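Local structure of vascular endothelial cadherin (Gallus gallus, 3PPE) at residues Asn30-Ser41 with Glu68-Arg79. The protein mediates calcium-dependent, mainly homophilic adhesion between endothelial cells, and couples their junctions to actin; this chain is its first two extracellular cadherin domains. Numbering follows the deposited sequence.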
loop_
_atom_site.group_PDB
_atom_site.type_symbol
_atom_site.label_atom_id
_atom_site.label_comp_id
_atom_site.label_asym_id
_atom_site.label_seq_id
_atom_site.Cartn_x
_atom_site.Cartn_y
_atom_site.Cartn_z
ATOM N N ASN A 30 16.052 9.794 -17.680
ATOM C CA ASN A 30 17.246 8.962 -17.770
ATOM C C ASN A 30 16.977 7.572 -17.203
ATOM O O ASN A 30 16.701 7.420 -16.013
ATOM C CB ASN A 30 18.284 9.688 -16.913
ATOM C CG ASN A 30 19.673 9.098 -17.055
ATOM O OD1 ASN A 30 19.831 7.944 -17.453
ATOM N ND2 ASN A 30 20.688 9.888 -16.728
ATOM N N LYS A 31 17.060 6.562 -18.062
ATOM C CA LYS A 31 16.783 5.189 -17.659
ATOM C C LYS A 31 18.070 4.442 -17.321
ATOM O O LYS A 31 18.073 3.218 -17.192
ATOM C CB LYS A 31 16.021 4.450 -18.761
ATOM C CG LYS A 31 14.533 4.296 -18.491
ATOM C CD LYS A 31 13.711 4.627 -19.726
ATOM C CE LYS A 31 12.282 4.989 -19.358
ATOM N NZ LYS A 31 11.579 3.862 -18.686
ATOM N N ASN A 32 19.160 5.188 -17.178
ATOM C CA ASN A 32 20.284 4.753 -16.357
ATOM C C ASN A 32 20.116 5.147 -14.894
ATOM O O ASN A 32 21.037 4.996 -14.091
ATOM C CB ASN A 32 21.597 5.314 -16.906
ATOM C CG ASN A 32 21.684 5.224 -18.417
ATOM O OD1 ASN A 32 21.229 6.118 -19.131
ATOM N ND2 ASN A 32 22.269 4.140 -18.912
ATOM N N ALA A 33 18.935 5.653 -14.555
ATOM C CA ALA A 33 18.664 6.149 -13.183
ATOM C C ALA A 33 18.245 5.036 -12.215
ATOM O O ALA A 33 17.564 4.070 -12.619
ATOM C CB ALA A 33 17.590 7.207 -13.220
ATOM N N MET A 34 18.674 5.178 -10.956
ATOM C CA MET A 34 18.289 4.287 -9.882
ATOM C C MET A 34 17.862 5.090 -8.652
ATOM O O MET A 34 18.538 6.045 -8.275
ATOM C CB MET A 34 19.479 3.434 -9.459
ATOM C CG MET A 34 19.920 2.357 -10.444
ATOM S SD MET A 34 21.379 1.617 -9.695
ATOM C CE MET A 34 22.212 3.108 -9.028
ATOM N N TYR A 35 16.785 4.643 -8.010
ATOM C CA TYR A 35 16.336 5.162 -6.735
ATOM C C TYR A 35 17.195 4.573 -5.627
ATOM O O TYR A 35 17.403 3.364 -5.572
ATOM C CB TYR A 35 14.857 4.808 -6.505
ATOM C CG TYR A 35 13.906 5.474 -7.456
ATOM C CD1 TYR A 35 13.455 4.819 -8.596
ATOM C CD2 TYR A 35 13.424 6.763 -7.209
ATOM C CE1 TYR A 35 12.553 5.433 -9.475
ATOM C CE2 TYR A 35 12.514 7.389 -8.098
ATOM C CZ TYR A 35 12.100 6.731 -9.222
ATOM O OH TYR A 35 11.201 7.343 -10.089
ATOM N N ILE A 36 17.733 5.449 -4.776
ATOM C CA ILE A 36 18.610 5.072 -3.661
ATOM C C ILE A 36 18.014 5.712 -2.416
ATOM O O ILE A 36 17.502 6.842 -2.477
ATOM C CB ILE A 36 20.055 5.595 -3.855
ATOM C CG1 ILE A 36 20.635 5.136 -5.207
ATOM C CG2 ILE A 36 20.976 5.105 -2.749
ATOM C CD1 ILE A 36 20.694 3.588 -5.391
ATOM N N ILE A 37 18.026 4.989 -1.300
ATOM C CA ILE A 37 17.558 5.559 -0.027
ATOM C C ILE A 37 18.604 5.501 1.073
ATOM O O ILE A 37 19.485 4.661 1.035
ATOM C CB ILE A 37 16.207 4.897 0.463
ATOM C CG1 ILE A 37 16.363 3.365 0.592
ATOM C CG2 ILE A 37 15.092 5.224 -0.505
ATOM C CD1 ILE A 37 15.096 2.615 1.245
ATOM N N GLU A 38 18.478 6.407 2.060
ATOM C CA GLU A 38 19.299 6.428 3.232
ATOM C C GLU A 38 18.360 6.782 4.365
ATOM O O GLU A 38 17.226 7.155 4.117
ATOM C CB GLU A 38 20.382 7.514 3.122
ATOM C CG GLU A 38 19.829 8.910 3.184
ATOM C CD GLU A 38 20.900 10.018 3.147
ATOM O OE1 GLU A 38 21.595 10.241 4.160
ATOM O OE2 GLU A 38 21.001 10.694 2.110
ATOM N N GLY A 39 18.835 6.655 5.600
ATOM C CA GLY A 39 18.099 7.134 6.768
ATOM C C GLY A 39 17.719 5.962 7.659
ATOM O O GLY A 39 18.373 4.901 7.621
ATOM N N GLU A 40 16.644 6.128 8.441
ATOM C CA GLU A 40 16.328 5.175 9.523
ATOM C C GLU A 40 15.874 3.813 8.998
ATOM O O GLU A 40 14.825 3.710 8.360
ATOM C CB GLU A 40 15.269 5.757 10.481
ATOM C CG GLU A 40 15.755 6.982 11.258
ATOM C CD GLU A 40 14.696 7.430 12.283
ATOM O OE1 GLU A 40 14.941 7.264 13.501
ATOM O OE2 GLU A 40 13.619 7.866 11.860
ATOM N N SER A 41 16.699 2.796 9.268
ATOM C CA SER A 41 16.522 1.416 8.773
ATOM C C SER A 41 16.428 1.337 7.251
ATOM O O SER A 41 15.884 0.370 6.727
ATOM C CB SER A 41 15.285 0.751 9.452
ATOM O OG SER A 41 15.476 0.730 10.863
ATOM N N GLU A 68 7.477 5.590 13.379
ATOM C CA GLU A 68 7.773 6.178 12.064
ATOM C C GLU A 68 9.290 6.227 11.827
ATOM O O GLU A 68 10.064 6.093 12.772
ATOM C CB GLU A 68 7.126 7.566 11.897
ATOM C CG GLU A 68 7.732 8.612 12.779
ATOM C CD GLU A 68 7.078 9.986 12.613
ATOM O OE1 GLU A 68 5.820 10.069 12.679
ATOM O OE2 GLU A 68 7.820 10.984 12.467
ATOM N N TYR A 69 9.674 6.370 10.553
ATOM C CA TYR A 69 11.059 6.303 10.096
ATOM C C TYR A 69 11.285 7.457 9.105
ATOM O O TYR A 69 10.529 7.604 8.164
ATOM C CB TYR A 69 11.351 4.978 9.376
ATOM C CG TYR A 69 11.184 3.723 10.231
ATOM C CD1 TYR A 69 9.919 3.145 10.444
ATOM C CD2 TYR A 69 12.284 3.121 10.825
ATOM C CE1 TYR A 69 9.772 1.973 11.265
ATOM C CE2 TYR A 69 12.146 1.980 11.604
ATOM C CZ TYR A 69 10.896 1.411 11.821
ATOM O OH TYR A 69 10.784 0.269 12.616
ATOM N N GLU A 70 12.332 8.241 9.352
ATOM C CA GLU A 70 12.758 9.362 8.517
ATOM C C GLU A 70 13.787 8.872 7.501
ATOM O O GLU A 70 14.849 8.363 7.868
ATOM C CB GLU A 70 13.361 10.480 9.411
ATOM C CG GLU A 70 12.365 10.952 10.491
ATOM C CD GLU A 70 12.723 12.270 11.175
ATOM O OE1 GLU A 70 13.927 12.493 11.421
ATOM O OE2 GLU A 70 11.782 13.086 11.473
ATOM N N LEU A 71 13.458 8.987 6.226
ATOM C CA LEU A 71 14.390 8.572 5.194
ATOM C C LEU A 71 14.606 9.687 4.166
ATOM O O LEU A 71 13.881 10.682 4.159
ATOM C CB LEU A 71 13.895 7.293 4.500
ATOM C CG LEU A 71 14.041 5.918 5.187
ATOM C CD1 LEU A 71 12.979 5.710 6.295
ATOM C CD2 LEU A 71 13.824 4.873 4.126
ATOM N N THR A 72 15.603 9.506 3.298
ATOM C CA THR A 72 15.871 10.468 2.240
ATOM C C THR A 72 16.049 9.700 0.954
ATOM O O THR A 72 16.749 8.692 0.922
ATOM C CB THR A 72 17.124 11.331 2.530
ATOM O OG1 THR A 72 16.898 12.055 3.737
ATOM C CG2 THR A 72 17.369 12.350 1.416
ATOM N N ALA A 73 15.370 10.171 -0.087
ATOM C CA ALA A 73 15.410 9.541 -1.383
ATOM C C ALA A 73 16.367 10.277 -2.329
ATOM O O ALA A 73 16.486 11.497 -2.279
ATOM C CB ALA A 73 13.985 9.474 -1.966
ATOM N N HIS A 74 17.042 9.519 -3.188
ATOM C CA HIS A 74 17.797 10.097 -4.294
ATOM C C HIS A 74 17.426 9.439 -5.619
ATOM O O HIS A 74 16.583 8.543 -5.663
ATOM C CB HIS A 74 19.300 9.966 -4.044
ATOM C CG HIS A 74 19.702 10.234 -2.626
ATOM N ND1 HIS A 74 20.575 11.244 -2.279
ATOM C CD2 HIS A 74 19.352 9.625 -1.468
ATOM C CE1 HIS A 74 20.745 11.244 -0.968
ATOM N NE2 HIS A 74 20.014 10.272 -0.453
ATOM N N ILE A 75 18.060 9.890 -6.696
ATOM C CA ILE A 75 18.022 9.172 -7.964
ATOM C C ILE A 75 19.320 9.361 -8.743
ATOM O O ILE A 75 19.706 10.486 -9.062
ATOM C CB ILE A 75 16.839 9.631 -8.837
ATOM C CG1 ILE A 75 16.695 8.722 -10.060
ATOM C CG2 ILE A 75 17.021 11.079 -9.263
ATOM C CD1 ILE A 75 15.392 8.905 -10.808
ATOM N N ILE A 76 19.988 8.253 -9.047
ATOM C CA ILE A 76 21.404 8.283 -9.394
ATOM C C ILE A 76 21.648 7.669 -10.770
ATOM O O ILE A 76 21.121 6.602 -11.085
ATOM C CB ILE A 76 22.257 7.539 -8.352
ATOM C CG1 ILE A 76 22.043 8.138 -6.960
ATOM C CG2 ILE A 76 23.728 7.584 -8.736
ATOM C CD1 ILE A 76 22.390 9.607 -6.869
ATOM N N ASP A 77 22.448 8.350 -11.583
ATOM C CA ASP A 77 22.946 7.775 -12.826
ATOM C C ASP A 77 23.985 6.693 -12.557
ATOM O O ASP A 77 25.100 6.984 -12.122
ATOM C CB ASP A 77 23.541 8.865 -13.720
ATOM C CG ASP A 77 23.683 8.423 -15.163
ATOM O OD1 ASP A 77 23.461 9.256 -16.067
ATOM O OD2 ASP A 77 24.018 7.242 -15.393
ATOM N N ARG A 78 23.614 5.444 -12.818
ATOM C CA ARG A 78 24.441 4.305 -12.441
ATOM C C ARG A 78 25.623 4.142 -13.392
ATOM O O ARG A 78 26.523 3.339 -13.148
ATOM C CB ARG A 78 23.607 3.022 -12.416
ATOM C CG ARG A 78 23.053 2.615 -13.771
ATOM C CD ARG A 78 21.875 1.666 -13.624
ATOM N NE ARG A 78 22.202 0.314 -14.068
ATOM C CZ ARG A 78 22.899 -0.559 -13.350
ATOM N NH1 ARG A 78 23.345 -0.226 -12.147
ATOM N NH2 ARG A 78 23.151 -1.769 -13.834
ATOM N N ARG A 79 25.613 4.910 -14.476
ATOM C CA ARG A 79 26.777 5.020 -15.348
ATOM C C ARG A 79 27.933 5.714 -14.637
ATOM O O ARG A 79 29.063 5.222 -14.642
ATOM C CB ARG A 79 26.417 5.776 -16.628
ATOM C CG ARG A 79 25.372 5.083 -17.487
ATOM C CD ARG A 79 25.037 5.904 -18.720
ATOM N NE ARG A 79 24.461 7.200 -18.374
ATOM C CZ ARG A 79 24.184 8.154 -19.258
ATOM N NH1 ARG A 79 24.429 7.960 -20.546
ATOM N NH2 ARG A 79 23.661 9.304 -18.852
#
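Strands 33-39 and 68-77 form an antiparallel ladder at the edge of a sheet in the first cadherin domain, where Met-34 faces Ile-76 as a hydrogen-bonded pair. Reciprocal bonds define that pair: Met-34 N to Ile-76 O and Ile-76 N to Met-34 O, both 2.8 Å. Past strand 33-39 the ladder changes character, because Glu-70 N donates to Glu-40 OE2 (2.8 Å), which accepts on its anti lone pair, while Glu-40 N bonds the Glu-70 carbonyl. On the face carrying Met-34, Ile-36 and Ile-76, His-74 NE2 donates a hydrogen bond to Glu-38 OE2 (2.8 Å), with carboxylate and imidazole nearly coplanar (15°). With Glu-38 CG between backbone N and carbonyl carbon (chi1 69°), the extended chain runs alongside Thr-72 to the imidazole edge. At the other end, Asp-77 OD1 accepts from Asn-30 ND2 (2.9 Å), which comes from above the carboxylate, and takes Arg-79 NH2 (2.8 Å) on its syn lone pair. Arg-79 NE completes the side-on grip at Asp-77 OD2 (3.0 Å), and the Asn-32 amide stacks on the guanidinium, their planes 8° apart. Replacing Asp-77 by an alanine removes the carboxylate, which would probably leave Arg-79 without its anionic mate, its guanidinium less firmly held, and Asn-30 ND2 without this acceptor. On the opposite face, Ile-75 CG1 meets Ala-33 CB at 3.6 Å. There Tyr-35 and Ala-73 also pack against Trp-2 of the second subunit, consistent with the domain-swapped adhesive dimer. Strand 33-39 is outermost in its sheet, and strand 82-95 pairs with the other side of 68-77.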